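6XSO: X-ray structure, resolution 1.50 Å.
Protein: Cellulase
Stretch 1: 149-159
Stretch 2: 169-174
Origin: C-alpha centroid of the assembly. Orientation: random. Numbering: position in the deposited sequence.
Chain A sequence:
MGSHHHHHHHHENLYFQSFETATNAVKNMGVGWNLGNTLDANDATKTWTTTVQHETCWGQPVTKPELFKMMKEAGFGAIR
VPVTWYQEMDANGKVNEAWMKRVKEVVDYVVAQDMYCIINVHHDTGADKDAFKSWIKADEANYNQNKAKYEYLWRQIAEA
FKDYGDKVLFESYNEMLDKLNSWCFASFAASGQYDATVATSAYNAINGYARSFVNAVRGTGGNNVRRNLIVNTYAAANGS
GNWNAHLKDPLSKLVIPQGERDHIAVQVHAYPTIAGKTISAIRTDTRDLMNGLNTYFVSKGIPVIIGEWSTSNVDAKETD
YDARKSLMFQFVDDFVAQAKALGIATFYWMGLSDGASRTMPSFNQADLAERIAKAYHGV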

ATOM      1  N   LYS A 149     -10.892   0.043  18.544  1.00 28.45           N
ATOM      2  CA  LYS A 149     -10.702  -1.237  17.859  1.00 27.72           C
ATOM      3  C   LYS A 149      -9.540  -1.167  16.875  1.00 26.35           C
ATOM      4  O   LYS A 149      -8.753  -2.120  16.757  1.00 25.91           O
ATOM      5  CB  LYS A 149     -11.973  -1.627  17.101  1.00 36.15           C
ATOM      6  CG  LYS A 149     -12.063  -3.104  16.765  1.00 42.98           C
ATOM      7  CD  LYS A 149     -12.930  -3.835  17.799  1.00 57.91           C
ATOM      8  CE  LYS A 149     -14.413  -3.746  17.456  1.00 56.19           C
ATOM      9  NZ  LYS A 149     -15.238  -4.662  18.290  1.00 52.19           N
ATOM     10  N   TYR A 150      -9.447  -0.057  16.135  1.00 26.50           N
ATOM     11  CA  TYR A 150      -8.362   0.141  15.179  1.00 23.68           C
ATOM     12  C   TYR A 150      -7.005   0.170  15.870  1.00 24.40           C
ATOM     13  O   TYR A 150      -6.050  -0.469  15.407  1.00 23.81           O
ATOM     14  CB  TYR A 150      -8.613   1.439  14.406  1.00 22.50           C
ATOM     15  CG  TYR A 150      -7.525   1.812  13.442  1.00 21.91           C
ATOM     16  CD1 TYR A 150      -6.562   2.756  13.777  1.00 23.37           C
ATOM     17  CD2 TYR A 150      -7.482   1.262  12.176  1.00 22.14           C
ATOM     18  CE1 TYR A 150      -5.569   3.115  12.889  1.00 22.25           C
ATOM     19  CE2 TYR A 150      -6.481   1.608  11.298  1.00 21.53           C
ATOM     20  CZ  TYR A 150      -5.541   2.536  11.661  1.00 21.14           C
ATOM     21  OH  TYR A 150      -4.536   2.920  10.812  1.00 21.89           O
ATOM     22  N   GLU A 151      -6.896   0.901  16.981  1.00 24.57           N
ATOM     23  CA  GLU A 151      -5.659   0.888  17.758  1.00 25.14           C
ATOM     24  C   GLU A 151      -5.337  -0.517  18.262  1.00 25.47           C
ATOM     25  O   GLU A 151      -4.176  -0.935  18.229  1.00 27.01           O
ATOM     26  CB  GLU A 151      -5.717   1.911  18.901  1.00 25.08           C
ATOM     27  CG  GLU A 151      -5.692   3.355  18.403  1.00 27.19           C
ATOM     28  CD  GLU A 151      -5.527   4.406  19.496  1.00 35.38           C
ATOM     29  OE1 GLU A 151      -5.193   4.068  20.648  1.00 37.90           O
ATOM     30  OE2 GLU A 151      -5.728   5.605  19.189  1.00 29.05           O
ATOM     31  N   TYR A 152      -6.347  -1.267  18.725  1.00 26.76           N
ATOM     32  CA  TYR A 152      -6.088  -2.630  19.197  1.00 27.73           C
ATOM     33  C   TYR A 152      -5.589  -3.521  18.068  1.00 27.36           C
ATOM     34  O   TYR A 152      -4.677  -4.343  18.269  1.00 28.26           O
ATOM     35  CB  TYR A 152      -7.357  -3.202  19.847  1.00 29.04           C
ATOM     36  CG  TYR A 152      -7.303  -4.637  20.345  1.00 29.43           C
ATOM     37  CD1 TYR A 152      -8.415  -5.443  20.237  1.00 31.52           C
ATOM     38  CD2 TYR A 152      -6.157  -5.168  20.920  1.00 29.58           C
ATOM     39  CE1 TYR A 152      -8.406  -6.740  20.693  1.00 31.96           C
ATOM     40  CE2 TYR A 152      -6.133  -6.481  21.381  1.00 31.94           C
ATOM     41  CZ  TYR A 152      -7.256  -7.261  21.250  1.00 32.81           C
ATOM     42  OH  TYR A 152      -7.256  -8.572  21.732  1.00 37.12           O
ATOM     43  N   LEU A 153      -6.174  -3.383  16.878  1.00 27.06           N
ATOM     44  CA  LEU A 153      -5.681  -4.138  15.726  1.00 26.62           C
ATOM     45  C   LEU A 153      -4.211  -3.843  15.455  1.00 24.61           C
ATOM     46  O   LEU A 153      -3.410  -4.769  15.264  1.00 25.87           O
ATOM     47  CB  LEU A 153      -6.543  -3.842  14.505  1.00 24.33           C
ATOM     48  CG  LEU A 153      -6.108  -4.442  13.173  1.00 24.15           C
ATOM     49  CD1 LEU A 153      -6.011  -5.940  13.284  1.00 25.30           C
ATOM     50  CD2 LEU A 153      -7.088  -4.029  12.078  1.00 24.65           C
ATOM     51  N   TRP A 154      -3.829  -2.561  15.436  1.00 24.68           N
ATOM     52  CA  TRP A 154      -2.434  -2.226  15.173  1.00 23.34           C
ATOM     53  C   TRP A 154      -1.514  -2.638  16.310  1.00 25.55           C
ATOM     54  O   TRP A 154      -0.371  -3.035  16.052  1.00 25.21           O
ATOM     55  CB  TRP A 154      -2.266  -0.764  14.768  1.00 24.92           C
ATOM     56  CG  TRP A 154      -2.355  -0.660  13.295  1.00 23.28           C
ATOM     57  CD1 TRP A 154      -3.319  -0.033  12.564  1.00 25.02           C
ATOM     58  CD2 TRP A 154      -1.454  -1.257  12.356  1.00 21.49           C
ATOM     59  NE1 TRP A 154      -3.065  -0.192  11.220  1.00 22.83           N
ATOM     60  CE2 TRP A 154      -1.932  -0.955  11.075  1.00 22.05           C
ATOM     61  CE3 TRP A 154      -0.301  -2.053  12.487  1.00 23.58           C
ATOM     62  CZ2 TRP A 154      -1.289  -1.385   9.928  1.00 23.71           C
ATOM     63  CZ3 TRP A 154       0.349  -2.466  11.338  1.00 23.07           C
ATOM     64  CH2 TRP A 154      -0.161  -2.141  10.080  1.00 23.12           C
ATOM     65  N   ARG A 155      -1.979  -2.593  17.567  1.00 27.75           N
ATOM     66  CA  ARG A 155      -1.141  -3.122  18.637  1.00 27.89           C
ATOM     67  C   ARG A 155      -0.852  -4.600  18.402  1.00 28.99           C
ATOM     68  O   ARG A 155       0.274  -5.066  18.615  1.00 28.44           O
ATOM     69  CB  ARG A 155      -1.783  -2.905  20.007  1.00 27.03           C
ATOM     70  CG  ARG A 155      -1.728  -1.457  20.483  1.00 28.92           C
ATOM     71  CD  ARG A 155      -2.019  -1.288  21.986  1.00 32.03           C
ATOM     72  NE  ARG A 155      -3.251  -1.951  22.414  1.00 34.23           N
ATOM     73  CZ  ARG A 155      -4.457  -1.398  22.337  1.00 33.10           C
ATOM     74  NH1 ARG A 155      -4.595  -0.171  21.864  1.00 34.19           N
ATOM     75  NH2 ARG A 155      -5.526  -2.075  22.745  1.00 38.16           N
ATOM     76  N   GLN A 156      -1.857  -5.355  17.956  1.00 27.83           N
ATOM     77  CA  GLN A 156      -1.660  -6.788  17.739  1.00 27.87           C
ATOM     78  C   GLN A 156      -0.687  -7.046  16.599  1.00 27.88           C
ATOM     79  O   GLN A 156       0.205  -7.899  16.712  1.00 28.66           O
ATOM     80  CB  GLN A 156      -2.995  -7.456  17.408  1.00 28.75           C
ATOM     81  CG  GLN A 156      -3.991  -7.527  18.541  1.00 29.30           C
ATOM     82  CD  GLN A 156      -5.332  -8.032  18.056  1.00 28.81           C
ATOM     83  OE1 GLN A 156      -5.500  -9.228  17.816  1.00 31.54           O
ATOM     84  NE2 GLN A 156      -6.295  -7.114  17.897  1.00 30.52           N
ATOM     85  N   ILE A 157      -0.871  -6.353  15.476  1.00 26.34           N
ATOM     86  CA  ILE A 157       0.048  -6.535  14.354  1.00 24.70           C
ATOM     87  C   ILE A 157       1.452  -6.128  14.777  1.00 25.29           C
ATOM     88  O   ILE A 157       2.431  -6.827  14.503  1.00 26.35           O
ATOM     89  CB  ILE A 157      -0.416  -5.735  13.120  1.00 24.07           C
ATOM     90  CG1 ILE A 157      -1.795  -6.199  12.639  1.00 25.00           C
ATOM     91  CG2 ILE A 157       0.599  -5.900  11.983  1.00 24.60           C
ATOM     92  CD1 ILE A 157      -2.483  -5.236  11.694  1.00 25.49           C
ATOM     93  N   ALA A 158       1.573  -4.957  15.406  1.00 26.08           N
ATOM     94  CA  ALA A 158       2.880  -4.469  15.834  1.00 26.02           C
ATOM     95  C   ALA A 158       3.570  -5.446  16.779  1.00 24.44           C
ATOM     96  O   ALA A 158       4.777  -5.705  16.640  1.00 26.68           O
ATOM     97  CB  ALA A 158       2.725  -3.087  16.468  1.00 26.16           C
ATOM     98  N   GLU A 159       2.830  -6.008  17.737  1.00 25.57           N
ATOM     99  CA  GLU A 159       3.428  -6.990  18.638  1.00 26.69           C
ATOM    100  C   GLU A 159       3.920  -8.209  17.878  1.00 26.74           C
ATOM    101  O   GLU A 159       5.003  -8.735  18.165  1.00 30.64           O
ATOM    102  CB  GLU A 159       2.402  -7.416  19.690  1.00 30.64           C
ATOM    103  CG  GLU A 159       2.080  -6.373  20.717  1.00 35.88           C
ATOM    104  CD  GLU A 159       3.226  -6.108  21.682  1.00 37.15           C
ATOM    105  OE1 GLU A 159       4.223  -6.849  21.625  1.00 37.61           O
ATOM    106  OE2 GLU A 159       3.110  -5.152  22.480  1.00 48.76           O
ATOM    107  N   LEU A 169       7.968  -2.977   7.016  1.00 20.51           N
ATOM    108  CA  LEU A 169       7.289  -1.707   7.215  1.00 20.43           C
ATOM    109  C   LEU A 169       5.797  -1.952   7.389  1.00 20.74           C
ATOM    110  O   LEU A 169       5.257  -2.938   6.881  1.00 20.95           O
ATOM    111  CB  LEU A 169       7.476  -0.753   6.015  1.00 19.76           C
ATOM    112  CG  LEU A 169       8.844  -0.087   5.875  1.00 19.85           C
ATOM    113  CD1 LEU A 169       9.835  -1.032   5.187  1.00 23.32           C
ATOM    114  CD2 LEU A 169       8.760   1.231   5.112  1.00 19.85           C
ATOM    115  N   PHE A 170       5.126  -1.057   8.126  1.00 19.26           N
ATOM    116  CA  PHE A 170       3.686  -1.127   8.306  1.00 20.07           C
ATOM    117  C   PHE A 170       3.013   0.061   7.622  1.00 20.63           C
ATOM    118  O   PHE A 170       3.527   1.184   7.663  1.00 20.81           O
ATOM    119  CB  PHE A 170       3.290  -1.036   9.785  1.00 19.68           C
ATOM    120  CG  PHE A 170       3.911  -2.072  10.695  1.00 21.99           C
ATOM    121  CD1 PHE A 170       4.327  -3.322  10.244  1.00 21.75           C
ATOM    122  CD2 PHE A 170       4.040  -1.784  12.053  1.00 23.17           C
ATOM    123  CE1 PHE A 170       4.881  -4.245  11.136  1.00 23.08           C
ATOM    124  CE2 PHE A 170       4.583  -2.701  12.940  1.00 22.85           C
ATOM    125  CZ  PHE A 170       5.003  -3.927  12.480  1.00 22.63           C
ATOM    126  N   GLU A 171       1.831  -0.177   7.039  1.00 19.81           N
ATOM    127  CA  GLU A 171       1.033   0.838   6.360  1.00 20.27           C
ATOM    128  C   GLU A 171      -0.340   0.940   7.018  1.00 20.67           C
ATOM    129  O   GLU A 171      -1.050  -0.055   7.144  1.00 20.71           O
ATOM    130  CB  GLU A 171       0.902   0.499   4.872  1.00 20.31           C
ATOM    131  CG  GLU A 171      -0.190   1.224   4.110  1.00 18.15           C
ATOM    132  CD  GLU A 171      -0.467   0.555   2.770  1.00 18.12           C
ATOM    133  OE1 GLU A 171       0.463  -0.086   2.229  1.00 19.28           O
ATOM    134  OE2 GLU A 171      -1.602   0.685   2.249  1.00 18.63           O
ATOM    135  N   SER A 172      -0.713   2.165   7.378  1.00 20.40           N
ATOM    136  CA  SER A 172      -1.828   2.425   8.288  1.00 20.38           C
ATOM    137  C   SER A 172      -3.166   1.870   7.807  1.00 20.02           C
ATOM    138  O   SER A 172      -3.934   1.320   8.606  1.00 20.09           O
ATOM    139  CB  SER A 172      -1.922   3.941   8.491  1.00 20.43           C
ATOM    140  OG  SER A 172      -2.098   4.634   7.248  1.00 21.29           O
ATOM    141  N   TYR A 173      -3.520   2.101   6.550  1.00 18.86           N
ATOM    142  CA  TYR A 173      -4.844   1.800   5.977  1.00 20.28           C
ATOM    143  C   TYR A 173      -4.676   2.018   4.472  1.00 18.77           C
ATOM    144  O   TYR A 173      -3.806   2.787   4.041  1.00 20.04           O
ATOM    145  CB  TYR A 173      -6.023   2.662   6.571  1.00 18.65           C
ATOM    146  CG  TYR A 173      -5.634   4.114   6.647  1.00 19.51           C
ATOM    147  CD1 TYR A 173      -5.542   4.871   5.487  1.00 18.59           C
ATOM    148  CD2 TYR A 173      -5.274   4.709   7.854  1.00 18.89           C
ATOM    149  CE1 TYR A 173      -5.094   6.156   5.516  1.00 17.61           C
ATOM    150  CE2 TYR A 173      -4.809   6.000   7.890  1.00 19.17           C
ATOM    151  CZ  TYR A 173      -4.702   6.702   6.716  1.00 18.89           C
ATOM    152  OH  TYR A 173      -4.210   7.974   6.761  1.00 20.55           O
ATOM    153  N   ASN A 174      -5.523   1.363   3.681  1.00 18.99           N
ATOM    154  CA  ASN A 174      -5.349   1.349   2.228  1.00 19.00           C
ATOM    155  C   ASN A 174      -5.995   2.529   1.503  1.00 18.30           C
ATOM    156  O   ASN A 174      -5.307   3.501   1.174  1.00 18.65           O
ATOM    157  CB  ASN A 174      -5.853  -0.001   1.679  1.00 17.39           C
ATOM    158  CG  ASN A 174      -5.765  -0.079   0.194  1.00 18.64           C
ATOM    159  OD1 ASN A 174      -4.729   0.293  -0.386  1.00 19.21           O
ATOM    160  ND2 ASN A 174      -6.831  -0.568  -0.461  1.00 19.10           N
TER

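Residues 149-159 form part of a longer helix, and residues 169-171 are the end of a strand that gives way to loop at Ser172. Helix and strand run nearly antiparallel, with their directions 165° apart and their axes 10.7 Å apart at closest approach. That gap is too wide for the backbones to meet, and it is filled largely by aromatic side chains. The register follows from the antiparallel course: Trp154 lies across from Ser172 and Ala158 across from Phe170, each pair with its CA atoms 8.3 Å apart.

The helix presents Tyr150, Trp154 and Ala158, each four residues after the last, together with Ile157 next to Ala158, so that they fall along one side. Within this row the relief is uneven. Tyr150 and Trp154 are long projections whose CA-to-CB bonds point toward the second stretch, whereas Ala158, one turn beyond Trp154, offers just a methyl group directed sideways. The low ground at Ala158 accommodates the main bump of the strand, the ring of Phe170. Its CE2 comes to 3.8 Å from CA of Ala158 and 4.0 Å from CB of Ala158, so the ring rests against backbone as well as methyl. Ile157 adds a looser contact, its carbonyl O lying 4.4 Å from CZ of Phe170.

The indole of Trp154 occupies the space next to Phe170. CZ3 of Trp154 touches CB of Phe170 at 3.6 Å, and the six-membered ring of the indole lies oblique to the phenyl ring, with centroids 5.4 Å apart and planes inclined by 35°. Thus Phe170 packs against the helix at Ala158 and against the indole near its own CB. The indole edge meets the second backbone: CZ2 of Trp154 lies 3.1 Å from O of Glu171, while NE1 of Trp154 donates a hydrogen bond of 3.1 Å to O of Ser172, with an N-H...O angle of 155°.

The same carbonyl receives a second hydrogen bond, from OH of Tyr150 to O of Ser172 at 2.8 Å. Two aromatic donors one helical turn apart therefore converge on a single acceptor just past the strand, where Ser172 adopts phi/psi of -59/-47°. Although the CA-to-CB bond of Ser172 points away from the helix, its CB still lies 3.6 Å from OH of Tyr150. Tyr173 closes this end of the contact, the edge of its ring approaching the tyrosine hydroxyl, with CD2 of Tyr173 3.5 Å from OH of Tyr150. Altogether the packing buries 308 Å², combining apolar filling around Phe170 with polar anchoring at Ser172.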